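Local atomic coordinates of cytosolic IMP-GMP specific 5'-nucleotidase (Legionella pneumophila subsp. pneumophila, PDB entry 4OHF), a protein that probably hydrolyses the 5'-phosphate of nucleoside monophosphates such as IMP and GMP in the cytosol, as a magnesium-binding member of the HAD superfamily. Residues 8-14 with 442-448; 197-203 with 437-443. All coordinates share one frame. Residues are numbered along the deposited sequence.

Contact 1 (8-14 with 442-448). With PO4 (phosphate ion), chain I.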
# COMPACT_ATOMS: atom_id res chain seq x y z
N VAL B 8 32.07 14.58 -0.62
CA VAL B 8 31.13 14.76 -1.71
C VAL B 8 30.56 13.47 -2.29
O VAL B 8 31.31 12.59 -2.72
CB VAL B 8 31.79 15.57 -2.86
CG1 VAL B 8 30.74 16.02 -3.85
CG2 VAL B 8 32.56 16.76 -2.28
N ASN B 9 29.24 13.36 -2.30
CA ASN B 9 28.56 12.20 -2.86
C ASN B 9 28.07 12.50 -4.28
O ASN B 9 28.01 11.62 -5.13
CB ASN B 9 27.36 11.78 -2.01
CG ASN B 9 27.78 11.25 -0.64
OD1 ASN B 9 28.77 10.53 -0.52
ND2 ASN B 9 27.01 11.59 0.40
N ARG B 10 27.72 13.76 -4.52
CA ARG B 10 27.21 14.20 -5.81
C ARG B 10 27.59 15.64 -6.05
O ARG B 10 27.70 16.42 -5.10
CB ARG B 10 25.69 14.13 -5.86
CG ARG B 10 25.10 12.78 -6.12
CD ARG B 10 23.58 12.92 -6.19
NE ARG B 10 23.00 13.22 -4.89
CZ ARG B 10 23.08 12.40 -3.84
NH1 ARG B 10 23.73 11.24 -3.97
NH2 ARG B 10 22.53 12.74 -2.68
N ILE B 11 27.77 15.99 -7.31
CA ILE B 11 28.12 17.34 -7.70
C ILE B 11 27.13 18.38 -7.17
O ILE B 11 25.93 18.15 -7.18
CB ILE B 11 28.13 17.50 -9.24
CG1 ILE B 11 29.28 16.68 -9.84
CG2 ILE B 11 28.25 18.98 -9.63
CD1 ILE B 11 29.20 16.58 -11.36
N ILE B 12 27.66 19.49 -6.68
CA ILE B 12 26.86 20.63 -6.26
C ILE B 12 27.74 21.87 -6.49
O ILE B 12 28.83 21.99 -5.93
CB ILE B 12 26.38 20.58 -4.79
CG1 ILE B 12 25.39 21.73 -4.58
CG2 ILE B 12 27.55 20.71 -3.80
CD1 ILE B 12 24.87 21.87 -3.19
N ASN B 13 27.26 22.75 -7.36
CA ASN B 13 27.97 23.98 -7.71
C ASN B 13 27.52 25.08 -6.75
O ASN B 13 26.51 25.72 -6.96
CB ASN B 13 27.61 24.34 -9.16
CG ASN B 13 28.38 25.52 -9.69
OD1 ASN B 13 29.33 26.01 -9.06
ND2 ASN B 13 27.99 25.99 -10.87
N MET B 14 28.28 25.30 -5.67
CA MET B 14 27.88 26.32 -4.70
C MET B 14 27.66 27.70 -5.32
O MET B 14 26.91 28.51 -4.79
CB MET B 14 28.91 26.43 -3.57
CG MET B 14 28.89 25.28 -2.57
SD MET B 14 27.27 24.94 -1.82
CE MET B 14 27.24 26.13 -0.49
N PRO B 442 32.62 30.00 -0.93
CA PRO B 442 31.20 29.97 -1.25
C PRO B 442 30.94 29.86 -2.75
O PRO B 442 29.82 30.08 -3.20
CB PRO B 442 30.68 31.27 -0.65
CG PRO B 442 31.88 32.16 -0.70
CD PRO B 442 32.99 31.26 -0.27
N MET B 443 31.98 29.53 -3.52
CA MET B 443 31.88 29.38 -4.98
C MET B 443 32.33 27.97 -5.40
O MET B 443 32.21 27.58 -6.56
CB MET B 443 32.77 30.41 -5.70
CG MET B 443 32.43 31.90 -5.45
SD MET B 443 30.75 32.40 -5.93
CE MET B 443 30.52 33.93 -4.96
N THR B 444 32.85 27.22 -4.42
CA THR B 444 33.34 25.86 -4.59
C THR B 444 32.47 24.93 -5.43
O THR B 444 31.26 24.83 -5.21
CB THR B 444 33.52 25.18 -3.22
OG1 THR B 444 34.37 25.98 -2.39
CG2 THR B 444 34.12 23.81 -3.38
N TYR B 445 33.07 24.25 -6.40
CA TYR B 445 32.32 23.29 -7.21
C TYR B 445 32.71 21.92 -6.64
O TYR B 445 33.83 21.45 -6.85
CB TYR B 445 32.73 23.37 -8.68
CG TYR B 445 31.85 22.59 -9.65
CD1 TYR B 445 30.86 23.23 -10.39
CD2 TYR B 445 32.03 21.21 -9.84
CE1 TYR B 445 30.07 22.53 -11.31
CE2 TYR B 445 31.24 20.50 -10.74
CZ TYR B 445 30.26 21.17 -11.48
OH TYR B 445 29.46 20.48 -12.38
N PHE B 446 31.78 21.30 -5.92
CA PHE B 446 32.01 20.00 -5.30
C PHE B 446 31.77 18.82 -6.25
O PHE B 446 30.69 18.70 -6.84
CB PHE B 446 31.11 19.83 -4.08
CG PHE B 446 31.51 20.69 -2.90
CD1 PHE B 446 32.69 20.44 -2.20
CD2 PHE B 446 30.69 21.72 -2.47
CE1 PHE B 446 33.04 21.22 -1.09
CE2 PHE B 446 31.03 22.49 -1.36
CZ PHE B 446 32.21 22.24 -0.67
N ARG B 447 32.78 17.97 -6.40
CA ARG B 447 32.68 16.77 -7.24
C ARG B 447 33.02 15.55 -6.39
O ARG B 447 33.74 15.63 -5.39
CB ARG B 447 33.66 16.83 -8.42
CG ARG B 447 33.30 17.79 -9.53
CD ARG B 447 34.47 17.93 -10.51
NE ARG B 447 34.17 18.88 -11.58
CZ ARG B 447 33.24 18.67 -12.50
NH1 ARG B 447 32.54 17.55 -12.49
NH2 ARG B 447 32.99 19.60 -13.42
N ALA B 448 32.51 14.40 -6.81
CA ALA B 448 32.78 13.17 -6.09
C ALA B 448 33.88 12.38 -6.78
O ALA B 448 33.97 12.38 -8.01
CB ALA B 448 31.54 12.34 -6.01
P PO4 I . 20.90 16.35 -3.57
O1 PO4 I . 20.97 17.73 -3.03
O2 PO4 I . 21.22 15.38 -2.49
O3 PO4 I . 21.88 16.20 -4.67
O4 PO4 I . 19.54 16.08 -4.08

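Contact 2 (197-203 with 437-443)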
# COMPACT_ATOMS: atom_id res chain seq x y z
N HIS B 197 31.52 35.19 6.05
CA HIS B 197 32.21 34.90 4.82
C HIS B 197 31.19 34.73 3.69
O HIS B 197 31.17 35.49 2.74
CB HIS B 197 33.02 33.61 4.97
CG HIS B 197 33.97 33.36 3.84
ND1 HIS B 197 34.35 32.09 3.45
CD2 HIS B 197 34.63 34.22 3.02
CE1 HIS B 197 35.20 32.18 2.44
NE2 HIS B 197 35.39 33.46 2.16
N PHE B 198 30.34 33.72 3.82
CA PHE B 198 29.32 33.44 2.81
C PHE B 198 28.43 34.62 2.45
O PHE B 198 28.15 34.85 1.28
CB PHE B 198 28.43 32.26 3.25
CG PHE B 198 28.97 30.91 2.85
CD1 PHE B 198 28.16 30.01 2.17
CD2 PHE B 198 30.27 30.55 3.15
CE1 PHE B 198 28.65 28.76 1.79
CE2 PHE B 198 30.76 29.30 2.78
CZ PHE B 198 29.95 28.41 2.09
N ILE B 199 27.96 35.36 3.45
CA ILE B 199 27.09 36.49 3.18
C ILE B 199 27.85 37.52 2.35
O ILE B 199 27.31 38.11 1.41
CB ILE B 199 26.62 37.15 4.48
CG1 ILE B 199 25.87 36.12 5.32
CG2 ILE B 199 25.72 38.33 4.17
CD1 ILE B 199 25.62 36.55 6.74
N ARG B 200 29.11 37.71 2.71
CA ARG B 200 29.98 38.65 2.04
C ARG B 200 29.96 38.42 0.53
O ARG B 200 30.03 39.37 -0.25
CB ARG B 200 31.39 38.49 2.60
CG ARG B 200 32.34 39.63 2.34
CD ARG B 200 33.64 39.37 3.11
NE ARG B 200 33.38 39.29 4.55
CZ ARG B 200 33.93 38.40 5.37
NH1 ARG B 200 33.63 38.42 6.67
NH2 ARG B 200 34.77 37.47 4.91
N TYR B 201 29.85 37.16 0.11
CA TYR B 201 29.81 36.81 -1.30
C TYR B 201 28.41 36.78 -1.91
O TYR B 201 28.19 36.16 -2.95
CB TYR B 201 30.46 35.44 -1.53
CG TYR B 201 31.98 35.45 -1.56
CD1 TYR B 201 32.67 35.23 -2.76
CD2 TYR B 201 32.73 35.62 -0.39
CE1 TYR B 201 34.07 35.18 -2.78
CE2 TYR B 201 34.12 35.57 -0.40
CZ TYR B 201 34.79 35.35 -1.60
OH TYR B 201 36.17 35.28 -1.61
N GLY B 202 27.45 37.43 -1.25
CA GLY B 202 26.10 37.48 -1.79
C GLY B 202 25.19 36.31 -1.47
O GLY B 202 24.11 36.18 -2.04
N LYS B 203 25.63 35.45 -0.57
CA LYS B 203 24.84 34.29 -0.17
C LYS B 203 23.77 34.71 0.84
O LYS B 203 24.03 35.53 1.71
CB LYS B 203 25.75 33.26 0.47
CG LYS B 203 25.74 31.91 -0.19
CD LYS B 203 26.31 31.96 -1.58
CE LYS B 203 26.50 30.56 -2.13
NZ LYS B 203 26.87 30.61 -3.57
N LEU B 437 32.10 23.24 6.22
CA LEU B 437 31.61 23.76 4.96
C LEU B 437 31.87 25.27 4.83
O LEU B 437 32.42 25.72 3.82
CB LEU B 437 30.12 23.48 4.79
CG LEU B 437 29.47 24.14 3.57
CD1 LEU B 437 30.13 23.62 2.31
CD2 LEU B 437 27.98 23.84 3.56
N LEU B 438 31.49 26.04 5.84
CA LEU B 438 31.64 27.49 5.76
C LEU B 438 33.07 27.98 5.63
O LEU B 438 33.31 29.16 5.38
CB LEU B 438 30.97 28.17 6.95
CG LEU B 438 29.47 27.87 7.13
CD1 LEU B 438 28.98 28.53 8.40
CD2 LEU B 438 28.70 28.36 5.93
N GLU B 439 34.03 27.07 5.78
CA GLU B 439 35.44 27.42 5.69
C GLU B 439 35.90 27.28 4.23
O GLU B 439 37.02 27.66 3.88
CB GLU B 439 36.25 26.48 6.58
CG GLU B 439 37.40 27.15 7.28
CD GLU B 439 36.92 28.01 8.43
OE1 GLU B 439 36.66 27.46 9.52
OE2 GLU B 439 36.79 29.24 8.23
N HIS B 440 35.05 26.70 3.41
CA HIS B 440 35.32 26.53 1.99
C HIS B 440 34.86 27.77 1.25
O HIS B 440 34.19 28.64 1.81
CB HIS B 440 34.58 25.31 1.44
CG HIS B 440 35.19 24.01 1.83
ND1 HIS B 440 35.25 23.58 3.14
CD2 HIS B 440 35.79 23.05 1.09
CE1 HIS B 440 35.86 22.40 3.18
NE2 HIS B 440 36.20 22.06 1.95
N SER B 441 35.22 27.84 -0.02
CA SER B 441 34.84 28.97 -0.85
C SER B 441 33.35 28.91 -1.18
O SER B 441 32.86 27.90 -1.66
CB SER B 441 35.64 28.93 -2.15
OG SER B 441 35.14 29.88 -3.07
N PRO B 442 32.62 30.00 -0.93
CA PRO B 442 31.20 29.97 -1.25
C PRO B 442 30.94 29.86 -2.75
O PRO B 442 29.82 30.08 -3.20
CB PRO B 442 30.68 31.27 -0.65
CG PRO B 442 31.88 32.16 -0.70
CD PRO B 442 32.99 31.26 -0.27
N MET B 443 31.98 29.53 -3.52
CA MET B 443 31.88 29.38 -4.98
C MET B 443 32.33 27.97 -5.40
O MET B 443 32.21 27.58 -6.56
CB MET B 443 32.77 30.41 -5.70
CG MET B 443 32.43 31.90 -5.45
SD MET B 443 30.75 32.40 -5.93
CE MET B 443 30.52 33.93 -4.96

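Contact 1 (8-14 with 442-448)
Phe446 is the apolar centre of this contact, its ring bordered by three side chains from 8-14. Ile12 CG2 meets the ring edge at CD2 (3.6 Å), while Val8 CG2 lies 3.7 Å from Phe446 CD1 and Met14 CG 3.7 Å from Phe446 CE2. A flat, wide ring suits this place because it can touch residues spread over seven positions of the other segment; Ile429 of strand 429-431 also packs on it. Behind the side chains, strands 12-13 and 445-446 form a two-stranded antiparallel sheet that brings the C-terminal part of the chain back to its N-terminal part. Ile12 and Phe446 are its hydrogen-bonded pair, with Ile12 N to Phe446 O at 3.1 Å and Phe446 N to Ile12 O at 3.0 Å; Met14 N to Thr444 O (3.1 Å) continues the pairing. Asn13 and Tyr445, the adjoining non-hydrogen-bonded pair, turn to the other face, where Ile11 CG2 rests 3.5 Å from Tyr445 CZ. That face borders the second subunit, whose Lys351 donates a hydrogen bond to the carbonyl oxygen of Tyr445. At the polar edge, Arg10 points away from 442-448, and its long guanidinium arm binds a phosphate ion, probably from the crystallisation liquor, through NE to O3 (3.2 Å) and NH2 to O2 (3.0 Å). Tyr113 of the second subunit shares this ion.

Contact 2 (197-203 with 437-443)
His197, in the last turn of helix 189-200, points toward 437-443 and sets its CE1 3.6 Å from Pro442 CD, with the carbonyl oxygens of Leu438 and His440 near its ring edge. Phe198 is sandwiched: Leu438 CD2 lies over one ring face, 3.8 Å from the centroid, and Pro442 CB over the opposite face at 3.7 Å. Both are CH-pi contacts almost along the ring normal, for which a planar aromatic between two aliphatic groups is well suited. Tyr201 receives Pro442 CG over its ring face, 3.7 Å from the centroid, while Met443 CE approaches its edge at CD1 (3.3 Å). The compact, rigid proline thus fits among three aromatic side chains, His197, Phe198 and Tyr201. The helix ends in a Schellman motif, with Lys203 N bonded to Phe198 O (3.2 Å) and Gly202 N to Ile199 O (2.7 Å); Gly202 takes the positive phi of the C-prime position, where a CB would be jammed against the preceding carbonyl oxygen. Lys203 reaches back with a side chain long enough to place NZ 3.0 Å from Pro442 O, a hydrogen bond to a buried carbonyl, and the same ammonium also bonds to the carbonyl of Met14.

The centres of the two contacts lie about 13 Å apart, and segments 437-443 and 442-448 overlap at Pro442 and Met443. Along the chain, contact 2 is nested inside the loop closed by contact 1. The chain runs from helix 434-438 through the shared turn into strand 445-446, so one short passage packs first against the end of helix 189-200 and then against strand 12-13. The contacts also touch directly: Met14 CE packs 3.8 Å from Phe198 CE1, and Phe446 CZ 3.9 Å from Leu437 CD1. Near-terminal parts of the chain are thus packed on one another and on that helix end, at the 7-8/429-431 side of the large mixed sheet; Ile429 touches both contacts, and both border the second subunit.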